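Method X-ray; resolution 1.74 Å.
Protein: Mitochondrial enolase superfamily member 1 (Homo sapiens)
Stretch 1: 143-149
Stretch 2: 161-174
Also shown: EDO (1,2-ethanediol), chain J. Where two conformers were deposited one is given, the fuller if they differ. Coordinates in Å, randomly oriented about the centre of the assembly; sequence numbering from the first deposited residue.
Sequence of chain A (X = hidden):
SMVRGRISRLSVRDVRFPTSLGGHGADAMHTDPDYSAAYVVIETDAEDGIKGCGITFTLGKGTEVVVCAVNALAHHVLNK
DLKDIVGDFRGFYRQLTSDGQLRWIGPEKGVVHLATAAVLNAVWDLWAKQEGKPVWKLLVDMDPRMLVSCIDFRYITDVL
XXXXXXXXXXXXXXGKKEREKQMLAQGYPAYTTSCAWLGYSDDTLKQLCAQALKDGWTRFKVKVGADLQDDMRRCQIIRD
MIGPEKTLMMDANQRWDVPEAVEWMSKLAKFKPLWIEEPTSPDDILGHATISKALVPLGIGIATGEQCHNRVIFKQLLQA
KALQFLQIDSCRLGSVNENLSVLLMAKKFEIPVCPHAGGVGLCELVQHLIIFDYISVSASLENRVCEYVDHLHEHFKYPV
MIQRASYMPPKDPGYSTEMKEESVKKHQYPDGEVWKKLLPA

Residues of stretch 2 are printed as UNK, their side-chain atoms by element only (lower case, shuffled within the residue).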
# COMPACT_ATOMS: atom_id res chain seq x y z
N ASP A 143 -27.77 -13.36 -10.46
CA ASP A 143 -27.82 -13.18 -11.90
C ASP A 143 -26.42 -12.65 -12.37
O ASP A 143 -25.92 -11.71 -11.72
CB ASP A 143 -28.93 -12.14 -12.18
CG ASP A 143 -29.14 -11.81 -13.63
OD1 ASP A 143 -28.35 -11.03 -14.18
OD2 ASP A 143 -30.16 -12.26 -14.20
N PRO A 144 -25.77 -13.20 -13.43
CA PRO A 144 -24.44 -12.66 -13.82
C PRO A 144 -24.41 -11.12 -13.98
O PRO A 144 -23.43 -10.52 -13.59
CB PRO A 144 -24.15 -13.38 -15.14
CG PRO A 144 -24.84 -14.73 -14.96
CD PRO A 144 -26.15 -14.36 -14.28
N ARG A 145 -25.46 -10.47 -14.53
CA ARG A 145 -25.43 -9.01 -14.68
C ARG A 145 -25.40 -8.31 -13.30
O ARG A 145 -24.72 -7.27 -13.11
CB ARG A 145 -26.61 -8.56 -15.53
CG ARG A 145 -26.45 -9.08 -16.96
CD ARG A 145 -27.37 -8.43 -17.98
NE ARG A 145 -26.99 -8.80 -19.35
CZ ARG A 145 -26.08 -8.16 -20.09
NH1 ARG A 145 -25.44 -7.11 -19.60
NH2 ARG A 145 -25.80 -8.59 -21.32
N MET A 146 -26.12 -8.91 -12.33
CA MET A 146 -26.18 -8.40 -10.96
C MET A 146 -24.80 -8.53 -10.32
O MET A 146 -24.33 -7.58 -9.68
CB MET A 146 -27.26 -9.14 -10.13
CG MET A 146 -27.25 -8.79 -8.62
SD MET A 146 -27.68 -7.05 -8.40
CE MET A 146 -27.33 -6.83 -6.71
N LEU A 147 -24.17 -9.70 -10.45
CA LEU A 147 -22.85 -9.91 -9.88
C LEU A 147 -21.82 -8.89 -10.46
O LEU A 147 -21.12 -8.23 -9.70
CB LEU A 147 -22.40 -11.37 -10.12
CG LEU A 147 -21.17 -11.77 -9.26
CD1 LEU A 147 -21.26 -13.18 -8.79
CD2 LEU A 147 -19.84 -11.51 -9.99
N VAL A 148 -21.77 -8.72 -11.81
CA VAL A 148 -20.80 -7.78 -12.40
C VAL A 148 -21.12 -6.33 -11.96
O VAL A 148 -20.18 -5.53 -11.78
CB VAL A 148 -20.61 -7.90 -13.94
CG1 VAL A 148 -20.10 -9.28 -14.32
CG2 VAL A 148 -21.89 -7.55 -14.69
N SER A 149 -22.41 -6.00 -11.64
CA SER A 149 -22.78 -4.67 -11.12
C SER A 149 -22.17 -4.42 -9.72
O SER A 149 -22.19 -3.25 -9.28
CB SER A 149 -24.30 -4.48 -11.06
OG SER A 149 -24.89 -4.99 -9.87
N UNK A 161 -12.89 -7.04 -19.29
CA UNK A 161 -14.00 -6.09 -19.42
C UNK A 161 -15.22 -6.68 -18.69
O UNK A 161 -15.22 -7.86 -18.29
c UNK A 161 -13.14 -5.31 -21.73
c UNK A 161 -14.34 -5.85 -20.91
o UNK A 161 -14.83 -7.08 -21.49
N UNK A 162 -16.26 -5.85 -18.52
CA UNK A 162 -17.53 -6.30 -17.95
C UNK A 162 -18.09 -7.44 -18.80
O UNK A 162 -18.58 -8.43 -18.27
c UNK A 162 -18.20 -4.10 -16.83
o UNK A 162 -18.68 -1.78 -16.57
c UNK A 162 -18.53 -5.14 -17.89
o UNK A 162 -20.38 -3.16 -16.81
c UNK A 162 -19.16 -2.93 -16.74
N UNK A 163 -18.00 -7.31 -20.14
CA UNK A 163 -18.44 -8.30 -21.13
C UNK A 163 -17.66 -9.64 -20.93
O UNK A 163 -18.24 -10.72 -20.95
c UNK A 163 -18.72 -5.11 -22.12
c UNK A 163 -19.02 -6.42 -22.84
o UNK A 163 -17.56 -4.87 -21.70
c UNK A 163 -18.24 -7.71 -22.55
o UNK A 163 -19.66 -4.28 -22.01
N UNK A 164 -16.34 -9.54 -20.74
CA UNK A 164 -15.48 -10.74 -20.51
C UNK A 164 -15.92 -11.48 -19.25
O UNK A 164 -15.92 -12.70 -19.23
o UNK A 164 -12.33 -9.05 -21.31
c UNK A 164 -13.27 -9.84 -21.51
o UNK A 164 -13.65 -10.19 -22.65
c UNK A 164 -14.00 -10.38 -20.31
N UNK A 165 -16.23 -10.70 -18.17
CA UNK A 165 -16.68 -11.21 -16.87
C UNK A 165 -18.01 -11.93 -17.06
O UNK A 165 -18.20 -13.04 -16.56
c UNK A 165 -16.84 -10.05 -15.88
N UNK A 166 -18.94 -11.32 -17.83
CA UNK A 166 -20.25 -11.92 -18.13
C UNK A 166 -20.08 -13.25 -18.87
O UNK A 166 -20.82 -14.19 -18.59
c UNK A 166 -21.77 -9.82 -18.18
c UNK A 166 -22.40 -8.78 -19.16
c UNK A 166 -21.13 -10.98 -18.96
c UNK A 166 -22.82 -10.33 -17.19
N UNK A 167 -19.15 -13.31 -19.82
CA UNK A 167 -18.92 -14.52 -20.60
C UNK A 167 -18.44 -15.69 -19.67
O UNK A 167 -18.99 -16.81 -19.75
c UNK A 167 -17.90 -14.23 -21.71
c UNK A 167 -16.61 -15.04 -23.71
c UNK A 167 -17.67 -15.38 -22.67
o UNK A 167 -15.67 -15.86 -23.87
o UNK A 167 -16.70 -13.95 -24.32
N UNK A 168 -17.54 -15.40 -18.74
CA UNK A 168 -17.03 -16.40 -17.79
C UNK A 168 -18.20 -16.89 -16.88
O UNK A 168 -18.37 -18.11 -16.67
c UNK A 168 -13.53 -14.71 -17.26
c UNK A 168 -15.85 -15.83 -16.97
c UNK A 168 -14.61 -15.59 -17.88
c UNK A 168 -15.53 -16.77 -15.79
N UNK A 169 -19.05 -15.95 -16.45
CA UNK A 169 -20.16 -16.31 -15.54
C UNK A 169 -21.27 -17.09 -16.28
O UNK A 169 -21.92 -17.96 -15.69
c UNK A 169 -19.76 -14.39 -13.87
c UNK A 169 -20.14 -12.98 -13.63
c UNK A 169 -20.74 -15.07 -14.87
c UNK A 169 -19.61 -15.22 -12.57
N UNK A 170 -21.49 -16.77 -17.56
CA UNK A 170 -22.50 -17.48 -18.37
C UNK A 170 -22.04 -18.92 -18.57
O UNK A 170 -22.82 -19.87 -18.36
c UNK A 170 -23.62 -14.51 -20.63
c UNK A 170 -23.57 -15.48 -19.47
c UNK A 170 -22.75 -16.77 -19.72
o UNK A 170 -22.87 -14.63 -21.61
n UNK A 170 -24.47 -13.48 -20.52
N UNK A 171 -20.76 -19.10 -18.90
CA UNK A 171 -20.15 -20.42 -19.10
C UNK A 171 -20.22 -21.23 -17.77
O UNK A 171 -20.48 -22.44 -17.78
c UNK A 171 -15.97 -22.29 -21.34
c UNK A 171 -16.84 -21.10 -21.00
c UNK A 171 -18.70 -20.24 -19.58
c UNK A 171 -18.06 -21.48 -20.18
n UNK A 171 -14.94 -21.93 -22.35
N UNK A 172 -20.04 -20.52 -16.65
CA UNK A 172 -20.06 -21.11 -15.31
C UNK A 172 -21.44 -21.61 -14.89
O UNK A 172 -21.55 -22.32 -13.88
N UNK A 173 -22.50 -21.22 -15.64
CA UNK A 173 -23.88 -21.71 -15.41
C UNK A 173 -23.94 -23.22 -15.74
O UNK A 173 -24.77 -23.96 -15.19
n UNK A 173 -24.49 -18.18 -14.02
c UNK A 173 -25.11 -19.43 -15.99
o UNK A 173 -26.21 -19.60 -13.84
c UNK A 173 -25.30 -19.09 -14.53
c UNK A 173 -24.95 -20.96 -16.26
N UNK A 174 -23.14 -23.65 -16.71
CA UNK A 174 -23.16 -25.05 -17.22
C UNK A 174 -22.63 -26.00 -16.13
O UNK A 174 -21.51 -25.81 -15.66
c UNK A 174 -22.52 -26.66 -19.12
c UNK A 174 -22.88 -24.11 -19.58
c UNK A 174 -22.37 -25.19 -18.55
c UNK A 174 -22.10 -24.07 -20.93
C1 EDO J . -9.67 -7.30 -22.97
O1 EDO J . -10.76 -8.20 -23.14
C2 EDO J . -8.52 -7.77 -23.89
O2 EDO J . -8.31 -9.17 -23.65

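Position 161 has one side-chain carbon carrying an oxygen and a carbon. It does not reach stretch 1. This is Thr161.

Position 162 has three carbons in a row, the third carrying two oxygens. Its backbone O lies 4.3 Å from Val148 CG1. This is Glu162.

Position 163 has the same makeup, three carbons and a terminal pair of oxygens. It points away from stretch 1. This is Glu163.

Position 164 has two carbons, the second carrying two oxygens, out of reach of stretch 1. This shorter acid is Asp164. Its N donates to Thr161 OG1 at 3.0 Å, and its OD2 accepts from Thr161 N at 2.9 Å, so the two residues form a reciprocal pair at the helix start. OD2 also accepts from EDO O1 at 2.6 Å; the diol probably comes from the crystallisation liquor.

Position 165 has a single carbon, CB, 3.7 Å from Val148 CG1. This is Ala165.

Position 166 has four carbons forked at the second. One branch tip meets Arg145, the other Pro144 and Val148. This is Leu166. Its CD1 lies 3.5 Å from Arg145 NH1, over one face of the guanidinium. Its CD2 is 3.9 Å from both Pro144 CB and Val148 CG2.

Position 167 has three carbons, the third with two oxygens. It is exposed and out of reach. This is Glu167.

Position 168 has four carbons forked at the first, one arm two carbons long. It is out of reach. This is Ile168.

Position 169 has four carbons forked at the second. Its CB is 3.8 Å from Pro144 CB, and a branch tip meets Val148 and Leu147. This is Leu169. Its CD1 lies 3.8 Å from Val148 CG1 and 3.9 Å from Leu147 CD2.

Position 170 has three carbons, the third carrying one oxygen and one nitrogen. Its end turns nearer stretch 1 without touching it. This is Gln170. Its CG stays 4.7 Å from Pro144 CG.

Position 171 has four carbons in a row ending in nitrogen, out of reach. This is Lys171, exposed. It begins a type I turn.

Position 172 has no side-chain atoms and no contact. This is Gly172.

Position 173 has three carbons, the third with one oxygen and one nitrogen. The nitrogen meets Pro144. This is Gln173. Its NE2 donates to Leu169 O at 3.1 Å and lies 3.6 Å from Pro144 CG.

Position 174 has four carbons forked at the first, one arm longer, out of reach. This is Ile174.

The contact is apolar packing between two helices at 136°. No hydrogen bond crosses it. Val148 fits among Glu162, Ala165, Leu166 and Leu169, while Pro144 packs against Leu166 and Leu169. Together the stretches bury 442 Å².

Stretch 2 (161-174) TEEDALEILQKGQI
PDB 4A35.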